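Novel protein similar to vertebrate potassium voltage-gated channel, subfamily H (Eag-related) family (Danio rerio, PDB 3UKN) probably forms, as a tetramer, a voltage-gated potassium channel of the KCNH family, of which this chain is the C-linker and cyclic nucleotide-binding homology domain. Local coordinates at residues 139-150 with 196-205. Residues are numbered along the deposited sequence; the frame is centred on the assembly and turned at random.
Sequences LGKGDLIGSDSL and IQHDLTYNLR
Gly-146 joins the two segments through both of its backbone polar atoms: its N gives a hydrogen bond to Tyr-202 O (3.3 Å), and its O takes a short one from Leu-204 N (2.7 Å). Two residues earlier, Leu-144 O accepts from Thr-201 N at 3.0 Å and only weakly from Tyr-202 N. Leu-144 N is satisfied by a side chain instead, Thr-201 OG1, at 3.0 Å. The threonine methyl, CG2, meanwhile rests against the carboxylate of Asp-143, whose OD2 takes Gly-140 N across the type II turn 140-143. A water bridges Gly-142 O and Asp-199 O.

At the other end Asp-148 OD1 is shared. Asn-203 ND2 reaches Asp-148 OD1 at 2.7 Å, from above the carboxylate plane but within its own amide plane, while Arg-205 NE makes a salt bridge whose hydrogen bond is weak and bent (124°). With CG anti to the backbone N (chi1 179°), Asn-203 can also turn OD1 back to Arg-205 N, closing an Asx turn. Ile-145 CG2 meets Leu-204 CD1 on one face of the sheet; on the other, Leu-200 CD1 lies over Gly-146.

Beyond the corner at Thr-201, after helix 186-199, Tyr-202 and Asn-203 run parallel to 144-146, which pairs antiparallel with 118-122 in the beta roll, consistent with the intrinsic-ligand strand that in KCNH homology domains fills the place of cyclic nucleotide in related channels.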
loop_
_atom_site.group_PDB
_atom_site.type_symbol
_atom_site.label_atom_id
_atom_site.label_comp_id
_atom_site.label_asym_id
_atom_site.label_seq_id
_atom_site.Cartn_x
_atom_site.Cartn_y
_atom_site.Cartn_z
ATOM N N LEU B 139 -12.742 -22.150 11.434
ATOM C CA LEU B 139 -11.286 -22.048 11.407
ATOM C C LEU B 139 -10.687 -21.606 12.750
ATOM O O LEU B 139 -11.277 -20.811 13.491
ATOM C CB LEU B 139 -10.851 -21.100 10.291
ATOM C CG LEU B 139 -11.429 -21.436 8.914
ATOM C CD1 LEU B 139 -11.069 -20.385 7.877
ATOM C CD2 LEU B 139 -10.956 -22.801 8.461
ATOM N N GLY B 140 -9.498 -22.111 13.046
ATOM C CA GLY B 140 -8.863 -21.860 14.317
ATOM C C GLY B 140 -7.358 -21.842 14.192
ATOM O O GLY B 140 -6.811 -21.913 13.086
ATOM N N LYS B 141 -6.694 -21.749 15.338
ATOM C CA LYS B 141 -5.240 -21.655 15.413
ATOM C C LYS B 141 -4.521 -22.672 14.535
ATOM O O LYS B 141 -4.736 -23.876 14.653
ATOM C CB LYS B 141 -4.773 -21.800 16.863
ATOM C CG LYS B 141 -3.259 -21.762 17.021
ATOM C CD LYS B 141 -2.859 -21.693 18.482
ATOM C CE LYS B 141 -1.351 -21.620 18.634
ATOM N N GLY B 142 -3.654 -22.180 13.666
ATOM C CA GLY B 142 -2.884 -23.038 12.795
ATOM C C GLY B 142 -3.477 -23.187 11.405
ATOM O O GLY B 142 -2.824 -23.728 10.512
ATOM N N ASP B 143 -4.708 -22.721 11.206
ATOM C CA ASP B 143 -5.336 -22.858 9.899
ATOM C C ASP B 143 -4.817 -21.833 8.873
ATOM O O ASP B 143 -4.593 -20.657 9.183
ATOM C CB ASP B 143 -6.868 -22.798 10.010
ATOM C CG ASP B 143 -7.467 -24.029 10.710
ATOM O OD1 ASP B 143 -6.818 -25.090 10.724
ATOM O OD2 ASP B 143 -8.591 -23.940 11.243
ATOM N N LEU B 144 -4.629 -22.302 7.647
ATOM C CA LEU B 144 -4.186 -21.464 6.551
ATOM C C LEU B 144 -5.361 -21.190 5.620
ATOM O O LEU B 144 -6.059 -22.118 5.205
ATOM C CB LEU B 144 -3.071 -22.163 5.781
ATOM C CG LEU B 144 -2.381 -21.362 4.665
ATOM C CD1 LEU B 144 -1.487 -20.260 5.234
ATOM C CD2 LEU B 144 -1.567 -22.289 3.766
ATOM N N ILE B 145 -5.581 -19.918 5.296
ATOM C CA ILE B 145 -6.679 -19.514 4.432
ATOM C C ILE B 145 -6.159 -18.887 3.141
ATOM O O ILE B 145 -5.334 -17.968 3.177
ATOM C CB ILE B 145 -7.578 -18.488 5.128
ATOM C CG1 ILE B 145 -8.038 -19.026 6.486
ATOM C CG2 ILE B 145 -8.788 -18.141 4.252
ATOM C CD1 ILE B 145 -8.573 -17.935 7.410
ATOM N N GLY B 146 -6.649 -19.372 1.998
ATOM C CA GLY B 146 -6.179 -18.867 0.726
ATOM C C GLY B 146 -6.783 -19.533 -0.489
ATOM O O GLY B 146 -7.980 -19.822 -0.547
ATOM N N SER B 147 -5.929 -19.762 -1.474
ATOM C CA SER B 147 -6.337 -20.361 -2.726
ATOM C C SER B 147 -5.201 -21.227 -3.255
ATOM O O SER B 147 -4.054 -21.087 -2.833
ATOM C CB SER B 147 -6.695 -19.268 -3.727
ATOM O OG SER B 147 -6.816 -19.786 -5.032
ATOM N N ASP B 148 -5.538 -22.128 -4.171
ATOM C CA ASP B 148 -4.604 -23.103 -4.708
ATOM C C ASP B 148 -3.864 -22.622 -5.958
ATOM O O ASP B 148 -2.902 -23.256 -6.371
ATOM C CB ASP B 148 -5.348 -24.405 -5.029
ATOM C CG ASP B 148 -6.387 -24.226 -6.116
ATOM O OD1 ASP B 148 -7.443 -23.626 -5.836
ATOM O OD2 ASP B 148 -6.152 -24.682 -7.254
ATOM N N SER B 149 -4.289 -21.524 -6.574
ATOM C CA SER B 149 -3.597 -21.087 -7.797
ATOM C C SER B 149 -2.917 -19.731 -7.664
ATOM O O SER B 149 -3.262 -18.778 -8.358
ATOM C CB SER B 149 -4.538 -21.099 -9.004
ATOM O OG SER B 149 -4.555 -22.378 -9.609
ATOM N N LEU B 150 -1.926 -19.666 -6.784
ATOM C CA LEU B 150 -1.383 -18.398 -6.342
ATOM C C LEU B 150 -0.326 -17.795 -7.260
ATOM O O LEU B 150 0.018 -16.623 -7.111
ATOM C CB LEU B 150 -0.824 -18.541 -4.927
ATOM C CG LEU B 150 -1.841 -18.978 -3.870
ATOM C CD1 LEU B 150 -1.188 -19.104 -2.504
ATOM C CD2 LEU B 150 -2.999 -17.998 -3.806
ATOM N N ILE B 196 1.150 -26.543 -1.279
ATOM C CA ILE B 196 0.276 -25.660 -0.534
ATOM C C ILE B 196 -1.055 -26.321 -0.208
ATOM O O ILE B 196 -1.672 -26.042 0.835
ATOM C CB ILE B 196 0.033 -24.334 -1.279
ATOM C CG1 ILE B 196 -0.770 -23.361 -0.391
ATOM C CG2 ILE B 196 -0.629 -24.592 -2.644
ATOM C CD1 ILE B 196 -1.167 -22.119 -1.101
ATOM N N GLN B 197 -1.521 -27.210 -1.067
ATOM C CA GLN B 197 -2.850 -27.748 -0.821
ATOM C C GLN B 197 -2.920 -28.677 0.401
ATOM O O GLN B 197 -3.974 -28.775 1.039
ATOM C CB GLN B 197 -3.424 -28.404 -2.065
ATOM C CG GLN B 197 -3.906 -27.421 -3.097
ATOM C CD GLN B 197 -4.304 -28.112 -4.404
ATOM O OE1 GLN B 197 -3.472 -28.731 -5.068
ATOM N NE2 GLN B 197 -5.574 -28.007 -4.771
ATOM N N HIS B 198 -1.815 -29.344 0.744
ATOM C CA HIS B 198 -1.801 -30.154 1.966
ATOM C C HIS B 198 -2.042 -29.295 3.220
ATOM O O HIS B 198 -2.518 -29.789 4.242
ATOM C CB HIS B 198 -0.450 -30.866 2.162
ATOM C CG HIS B 198 -0.048 -31.767 1.039
ATOM N ND1 HIS B 198 1.147 -31.622 0.367
ATOM C CD2 HIS B 198 -0.662 -32.844 0.495
ATOM C CE1 HIS B 198 1.246 -32.562 -0.560
ATOM N NE2 HIS B 198 0.164 -33.318 -0.498
ATOM N N ASP B 199 -1.656 -28.022 3.168
ATOM C CA ASP B 199 -1.721 -27.180 4.362
ATOM C C ASP B 199 -2.891 -26.201 4.331
ATOM O O ASP B 199 -3.198 -25.565 5.344
ATOM C CB ASP B 199 -0.405 -26.432 4.557
ATOM C CG ASP B 199 0.725 -27.353 4.999
ATOM O OD1 ASP B 199 0.480 -28.246 5.833
ATOM O OD2 ASP B 199 1.853 -27.201 4.496
ATOM N N LEU B 200 -3.543 -26.098 3.169
ATOM C CA LEU B 200 -4.665 -25.184 2.948
ATOM C C LEU B 200 -5.944 -25.711 3.603
ATOM O O LEU B 200 -6.555 -26.685 3.147
ATOM C CB LEU B 200 -4.867 -25.011 1.449
ATOM C CG LEU B 200 -5.642 -23.823 0.887
ATOM C CD1 LEU B 200 -5.060 -22.487 1.350
ATOM C CD2 LEU B 200 -5.622 -23.918 -0.631
ATOM N N THR B 201 -6.349 -25.060 4.682
ATOM C CA THR B 201 -7.536 -25.469 5.432
ATOM C C THR B 201 -8.783 -25.125 4.630
ATOM O O THR B 201 -9.675 -25.956 4.438
ATOM C CB THR B 201 -7.590 -24.753 6.788
ATOM O OG1 THR B 201 -6.297 -24.793 7.404
ATOM C CG2 THR B 201 -8.597 -25.408 7.698
ATOM N N TYR B 202 -8.857 -23.898 4.138
ATOM C CA TYR B 202 -9.961 -23.557 3.264
ATOM C C TYR B 202 -9.496 -22.829 2.012
ATOM O O TYR B 202 -8.685 -21.911 2.083
ATOM C CB TYR B 202 -11.056 -22.759 3.990
ATOM C CG TYR B 202 -12.298 -22.599 3.123
ATOM C CD1 TYR B 202 -13.283 -23.588 3.085
ATOM C CD2 TYR B 202 -12.465 -21.471 2.316
ATOM C CE1 TYR B 202 -14.400 -23.450 2.280
ATOM C CE2 TYR B 202 -13.581 -21.322 1.509
ATOM C CZ TYR B 202 -14.544 -22.311 1.488
ATOM O OH TYR B 202 -15.651 -22.147 0.677
ATOM N N ASN B 203 -10.059 -23.232 0.878
ATOM C CA ASN B 203 -9.693 -22.727 -0.440
ATOM C C ASN B 203 -10.813 -21.837 -1.003
ATOM O O ASN B 203 -11.913 -22.299 -1.285
ATOM C CB ASN B 203 -9.421 -23.917 -1.375
ATOM C CG ASN B 203 -9.058 -23.495 -2.784
ATOM O OD1 ASN B 203 -9.253 -22.349 -3.181
ATOM N ND2 ASN B 203 -8.521 -24.426 -3.546
ATOM N N LEU B 204 -10.509 -20.560 -1.189
ATOM C CA LEU B 204 -11.502 -19.581 -1.592
ATOM C C LEU B 204 -11.715 -19.467 -3.098
ATOM O O LEU B 204 -12.521 -18.652 -3.546
ATOM C CB LEU B 204 -11.123 -18.222 -0.999
ATOM C CG LEU B 204 -11.257 -18.229 0.532
ATOM C CD1 LEU B 204 -10.465 -17.126 1.178
ATOM C CD2 LEU B 204 -12.727 -18.140 0.917
ATOM N N ARG B 205 -11.001 -20.278 -3.875
ATOM C CA ARG B 205 -11.064 -20.188 -5.329
ATOM C C ARG B 205 -12.423 -20.659 -5.849
ATOM O O ARG B 205 -12.817 -21.816 -5.641
ATOM C CB ARG B 205 -9.941 -20.984 -5.994
ATOM C CG ARG B 205 -9.766 -20.675 -7.482
ATOM C CD ARG B 205 -8.634 -21.473 -8.117
ATOM N NE ARG B 205 -9.000 -22.876 -8.289
ATOM C CZ ARG B 205 -9.229 -23.443 -9.467
ATOM N NH1 ARG B 205 -9.112 -22.724 -10.574
ATOM N NH2 ARG B 205 -9.566 -24.723 -9.541
HETATM O O HOH W 1 -2.634 -25.547 8.250
#